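Local atomic coordinates of substrate binding periplasmic protein (Ralstonia solanacearum, PDB entry 3LOP), a protein that binds leucine and probably serves as the periplasmic substrate-binding component of an amino-acid transport system. Residues A76-M90 / L100-M112. Sequence-based numbering, arbitrary orientation.
Sequences ALLTVVGTANVEALM and LPLVGPATGASSM. With LEU (leucine), chain B.
Leu77 and Leu78 pair with Leu102 and Val103 as neighbouring parallel strands in the five-stranded sheet of one lobe of a periplasmic binding protein. Each strand runs on into a loop that reaches the leucine site, and helix 83-91 follows the first loop. The crossover between the strands is therefore beta-alpha-beta. Leu77 takes part through both backbone groups: its N donates to Pro101 O (2.8 Å) and its O accepts from Val103 N. Thr79 N continues the ladder to Val103 O. Past the strands, Ala106 N donates to Val80 O at 2.9 Å and so ties the two loops together.

Between sheet and helix, Leu102 is the central side chain. Its CG lies anti to the backbone N (chi1 165°), and with chi2 at 48° this puts CD1 against Leu77 CG and CD2 against Val86 CG1, each 3.8 Å. Val86 uses CG1 again against the SE of selenomethionine Met112, at 3.5 Å, the two side chains crossing at a slant. On the other branch, Val86 CG2 meets Thr107 CG2, the two side chains running in opposite directions.

Bound leucine lies at the loop ends. Its N donates to Ala106 O (2.7 Å), and Gln18 and Arg285 are also hydrogen-bonded to the ligand. Thr107 OG1 accepts from Ala109 N at 3.1 Å, an ST turn that helps fix this hydroxyl in the pocket, near the side chain of the bound leucine.

Farther along the helix, Glu87 extends to the 3-10 segment. Its OE2 accepts a hydrogen bond from water 1, which in turn accepts from Ser111 N. The same OE2 receives Ser111 OG on its anti lone pair, at 2.7 Å.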
loop_
_atom_site.group_PDB
_atom_site.type_symbol
_atom_site.label_atom_id
_atom_site.label_comp_id
_atom_site.label_asym_id
_atom_site.label_seq_id
_atom_site.Cartn_x
_atom_site.Cartn_y
_atom_site.Cartn_z
ATOM N N ALA A 76 15.489 11.222 -1.562
ATOM C CA ALA A 76 14.310 10.516 -2.044
ATOM C C ALA A 76 13.120 10.681 -1.106
ATOM O O ALA A 76 13.271 11.102 0.045
ATOM C CB ALA A 76 14.625 9.029 -2.220
ATOM N N LEU A 77 11.942 10.350 -1.630
ATOM C CA LEU A 77 10.667 10.406 -0.916
ATOM C C LEU A 77 10.134 8.973 -0.820
ATOM O O LEU A 77 10.247 8.204 -1.775
ATOM C CB LEU A 77 9.676 11.280 -1.696
ATOM C CG LEU A 77 8.200 11.314 -1.279
ATOM C CD1 LEU A 77 8.044 11.974 0.088
ATOM C CD2 LEU A 77 7.416 12.088 -2.322
ATOM N N LEU A 78 9.552 8.620 0.325
ATOM C CA LEU A 78 9.023 7.273 0.546
ATOM C C LEU A 78 7.535 7.172 0.856
ATOM O O LEU A 78 6.957 8.043 1.505
ATOM C CB LEU A 78 9.754 6.601 1.714
ATOM C CG LEU A 78 11.143 5.991 1.569
ATOM C CD1 LEU A 78 11.644 5.569 2.951
ATOM C CD2 LEU A 78 11.085 4.787 0.637
ATOM N N THR A 79 6.946 6.075 0.388
ATOM C CA THR A 79 5.555 5.682 0.627
ATOM C C THR A 79 4.445 6.712 0.847
ATOM O O THR A 79 3.824 6.742 1.912
ATOM C CB THR A 79 5.502 4.709 1.822
ATOM O OG1 THR A 79 5.846 5.412 3.025
ATOM C CG2 THR A 79 6.499 3.572 1.625
ATOM N N VAL A 80 4.173 7.542 -0.152
ATOM C CA VAL A 80 3.094 8.512 -0.022
ATOM C C VAL A 80 1.779 7.739 -0.128
ATOM O O VAL A 80 1.652 6.816 -0.939
ATOM C CB VAL A 80 3.167 9.586 -1.133
ATOM C CG1 VAL A 80 1.922 10.460 -1.110
ATOM C CG2 VAL A 80 4.406 10.444 -0.929
ATOM N N VAL A 81 0.807 8.110 0.697
ATOM C CA VAL A 81 -0.489 7.438 0.719
ATOM C C VAL A 81 -1.564 8.171 -0.076
ATOM O O VAL A 81 -1.659 9.397 -0.026
ATOM C CB VAL A 81 -0.987 7.276 2.173
ATOM C CG1 VAL A 81 -2.396 6.695 2.193
ATOM C CG2 VAL A 81 -0.028 6.395 2.954
ATOM N N GLY A 82 -2.371 7.407 -0.807
ATOM C CA GLY A 82 -3.453 7.989 -1.579
ATOM C C GLY A 82 -3.191 8.137 -3.062
ATOM O O GLY A 82 -2.277 8.853 -3.472
ATOM N N THR A 83 -3.999 7.460 -3.871
ATOM C CA THR A 83 -3.859 7.543 -5.317
ATOM C C THR A 83 -3.976 8.996 -5.762
ATOM O O THR A 83 -3.175 9.471 -6.569
ATOM C CB THR A 83 -4.947 6.702 -6.029
ATOM O OG1 THR A 83 -4.697 5.312 -5.796
ATOM C CG2 THR A 83 -4.934 6.951 -7.527
ATOM N N ALA A 84 -4.971 9.704 -5.232
ATOM C CA ALA A 84 -5.169 11.104 -5.601
ATOM C C ALA A 84 -3.993 11.966 -5.159
ATOM O O ALA A 84 -3.598 12.898 -5.859
ATOM C CB ALA A 84 -6.469 11.638 -4.986
ATOM N N ASN A 85 -3.429 11.647 -3.999
ATOM C CA ASN A 85 -2.305 12.405 -3.467
ATOM C C ASN A 85 -1.065 12.267 -4.341
ATOM O O ASN A 85 -0.417 13.258 -4.668
ATOM C CB ASN A 85 -2.001 11.951 -2.036
ATOM C CG ASN A 85 -3.178 12.168 -1.098
ATOM O OD1 ASN A 85 -3.156 13.056 -0.241
ATOM N ND2 ASN A 85 -4.216 11.362 -1.265
ATOM N N VAL A 86 -0.735 11.041 -4.727
ATOM C CA VAL A 86 0.433 10.832 -5.565
ATOM C C VAL A 86 0.207 11.405 -6.959
ATOM O O VAL A 86 1.111 11.999 -7.539
ATOM C CB VAL A 86 0.789 9.341 -5.681
ATOM C CG1 VAL A 86 1.991 9.169 -6.603
ATOM C CG2 VAL A 86 1.100 8.777 -4.303
ATOM N N GLU A 87 -0.996 11.235 -7.498
ATOM C CA GLU A 87 -1.275 11.763 -8.829
ATOM C C GLU A 87 -1.137 13.284 -8.851
ATOM O O GLU A 87 -0.776 13.858 -9.879
ATOM C CB GLU A 87 -2.662 11.316 -9.312
ATOM C CG GLU A 87 -2.749 9.803 -9.517
ATOM C CD GLU A 87 -4.049 9.342 -10.152
ATOM O OE1 GLU A 87 -5.064 10.061 -10.048
ATOM O OE2 GLU A 87 -4.061 8.240 -10.743
ATOM N N ALA A 88 -1.401 13.934 -7.719
ATOM C CA ALA A 88 -1.257 15.387 -7.644
ATOM C C ALA A 88 0.233 15.735 -7.671
ATOM O O ALA A 88 0.645 16.699 -8.316
ATOM C CB ALA A 88 -1.909 15.925 -6.371
ATOM N N LEU A 89 1.049 14.951 -6.972
ATOM C CA LEU A 89 2.488 15.201 -6.971
ATOM C C LEU A 89 3.028 15.093 -8.392
ATOM O O LEU A 89 3.923 15.841 -8.785
ATOM C CB LEU A 89 3.222 14.194 -6.082
ATOM C CG LEU A 89 2.999 14.295 -4.573
ATOM C CD1 LEU A 89 3.704 13.140 -3.871
ATOM C CD2 LEU A 89 3.526 15.627 -4.066
HETATM N N MSE A 90 2.485 14.154 -9.160
HETATM C CA MSE A 90 2.918 13.956 -10.539
HETATM C C MSE A 90 2.379 15.075 -11.430
HETATM O O MSE A 90 3.136 15.767 -12.109
HETATM C CB MSE A 90 2.427 12.595 -11.059
HETATM C CG MSE A 90 2.907 11.403 -10.236
HETATM SE SE MSE A 90 2.392 9.669 -10.959
HETATM C CE MSE A 90 0.516 9.694 -10.565
ATOM N N LEU A 100 13.136 14.636 -7.302
ATOM C CA LEU A 100 13.074 13.716 -6.177
ATOM C C LEU A 100 12.352 12.413 -6.485
ATOM O O LEU A 100 11.161 12.411 -6.784
ATOM C CB LEU A 100 12.374 14.405 -5.004
ATOM C CG LEU A 100 12.432 13.699 -3.650
ATOM C CD1 LEU A 100 13.858 13.719 -3.132
ATOM C CD2 LEU A 100 11.500 14.397 -2.669
ATOM N N PRO A 101 13.067 11.282 -6.411
ATOM C CA PRO A 101 12.414 10.003 -6.692
ATOM C C PRO A 101 11.460 9.606 -5.569
ATOM O O PRO A 101 11.752 9.817 -4.390
ATOM C CB PRO A 101 13.588 9.037 -6.830
ATOM C CG PRO A 101 14.617 9.620 -5.920
ATOM C CD PRO A 101 14.514 11.106 -6.192
ATOM N N LEU A 102 10.309 9.063 -5.949
ATOM C CA LEU A 102 9.312 8.599 -4.991
ATOM C C LEU A 102 9.378 7.077 -5.037
ATOM O O LEU A 102 8.938 6.457 -6.004
ATOM C CB LEU A 102 7.912 9.087 -5.384
ATOM C CG LEU A 102 6.714 8.416 -4.700
ATOM C CD1 LEU A 102 6.931 8.344 -3.204
ATOM C CD2 LEU A 102 5.438 9.188 -5.021
ATOM N N VAL A 103 9.940 6.486 -3.988
ATOM C CA VAL A 103 10.094 5.042 -3.917
ATOM C C VAL A 103 8.973 4.392 -3.125
ATOM O O VAL A 103 8.666 4.801 -2.006
ATOM C CB VAL A 103 11.449 4.664 -3.272
ATOM C CG1 VAL A 103 11.567 3.152 -3.136
ATOM C CG2 VAL A 103 12.592 5.205 -4.121
ATOM N N GLY A 104 8.348 3.391 -3.734
ATOM C CA GLY A 104 7.283 2.667 -3.069
ATOM C C GLY A 104 6.021 3.421 -2.707
ATOM O O GLY A 104 5.589 3.360 -1.556
ATOM N N PRO A 105 5.408 4.152 -3.648
ATOM C CA PRO A 105 4.179 4.866 -3.296
ATOM C C PRO A 105 3.214 3.820 -2.730
ATOM O O PRO A 105 3.117 2.709 -3.258
ATOM C CB PRO A 105 3.719 5.447 -4.634
ATOM C CG PRO A 105 4.329 4.514 -5.658
ATOM C CD PRO A 105 5.698 4.259 -5.087
ATOM N N ALA A 106 2.518 4.170 -1.654
ATOM C CA ALA A 106 1.606 3.236 -0.995
ATOM C C ALA A 106 0.271 3.010 -1.701
ATOM O O ALA A 106 -0.753 2.779 -1.057
ATOM C CB ALA A 106 1.370 3.687 0.443
ATOM N N THR A 107 0.293 3.065 -3.026
ATOM C CA THR A 107 -0.895 2.851 -3.841
ATOM C C THR A 107 -0.484 2.056 -5.073
ATOM O O THR A 107 0.599 2.262 -5.618
ATOM C CB THR A 107 -1.533 4.191 -4.290
ATOM O OG1 THR A 107 -2.297 3.981 -5.485
ATOM C CG2 THR A 107 -0.462 5.240 -4.549
ATOM N N GLY A 108 -1.346 1.139 -5.501
ATOM C CA GLY A 108 -1.044 0.336 -6.672
ATOM C C GLY A 108 -1.764 0.817 -7.921
ATOM O O GLY A 108 -1.983 0.046 -8.854
ATOM N N ALA A 109 -2.132 2.094 -7.947
ATOM C CA ALA A 109 -2.832 2.655 -9.099
ATOM C C ALA A 109 -2.042 2.449 -10.389
ATOM O O ALA A 109 -0.812 2.416 -10.377
ATOM C CB ALA A 109 -3.096 4.137 -8.878
ATOM N N SER A 110 -2.759 2.328 -11.503
ATOM C CA SER A 110 -2.127 2.111 -12.800
ATOM C C SER A 110 -1.222 3.267 -13.214
ATOM O O SER A 110 -0.279 3.084 -13.981
ATOM C CB SER A 110 -3.193 1.882 -13.876
ATOM O OG SER A 110 -4.057 3.001 -14.000
ATOM N N SER A 111 -1.512 4.454 -12.697
ATOM C CA SER A 111 -0.725 5.633 -13.026
ATOM C C SER A 111 0.659 5.633 -12.390
ATOM O O SER A 111 1.513 6.431 -12.771
ATOM C CB SER A 111 -1.488 6.892 -12.606
ATOM O OG SER A 111 -1.809 6.853 -11.226
HETATM N N MSE A 112 0.891 4.742 -11.429
HETATM C CA MSE A 112 2.187 4.690 -10.755
HETATM C C MSE A 112 3.352 4.293 -11.660
HETATM O O MSE A 112 4.512 4.527 -11.319
HETATM C CB MSE A 112 2.128 3.743 -9.550
HETATM C CG MSE A 112 1.151 4.172 -8.456
HETATM SE SE MSE A 112 1.466 5.972 -7.797
HETATM C CE MSE A 112 -0.173 6.806 -8.384
HETATM N N LEU B . -2.754 4.571 -0.708
HETATM C CA LEU B . -4.095 4.371 -0.091
HETATM C C LEU B . -3.997 3.386 1.058
HETATM O O LEU B . -4.904 3.412 1.912
HETATM C CB LEU B . -5.055 3.839 -1.140
HETATM C CG LEU B . -4.885 4.725 -2.368
HETATM C CD1 LEU B . -4.953 3.929 -3.594
HETATM C CD2 LEU B . -5.905 5.792 -2.366
HETATM O OXT LEU B . -3.019 2.605 1.081
HETATM O O HOH W 1 -4.147 5.607 -11.975
#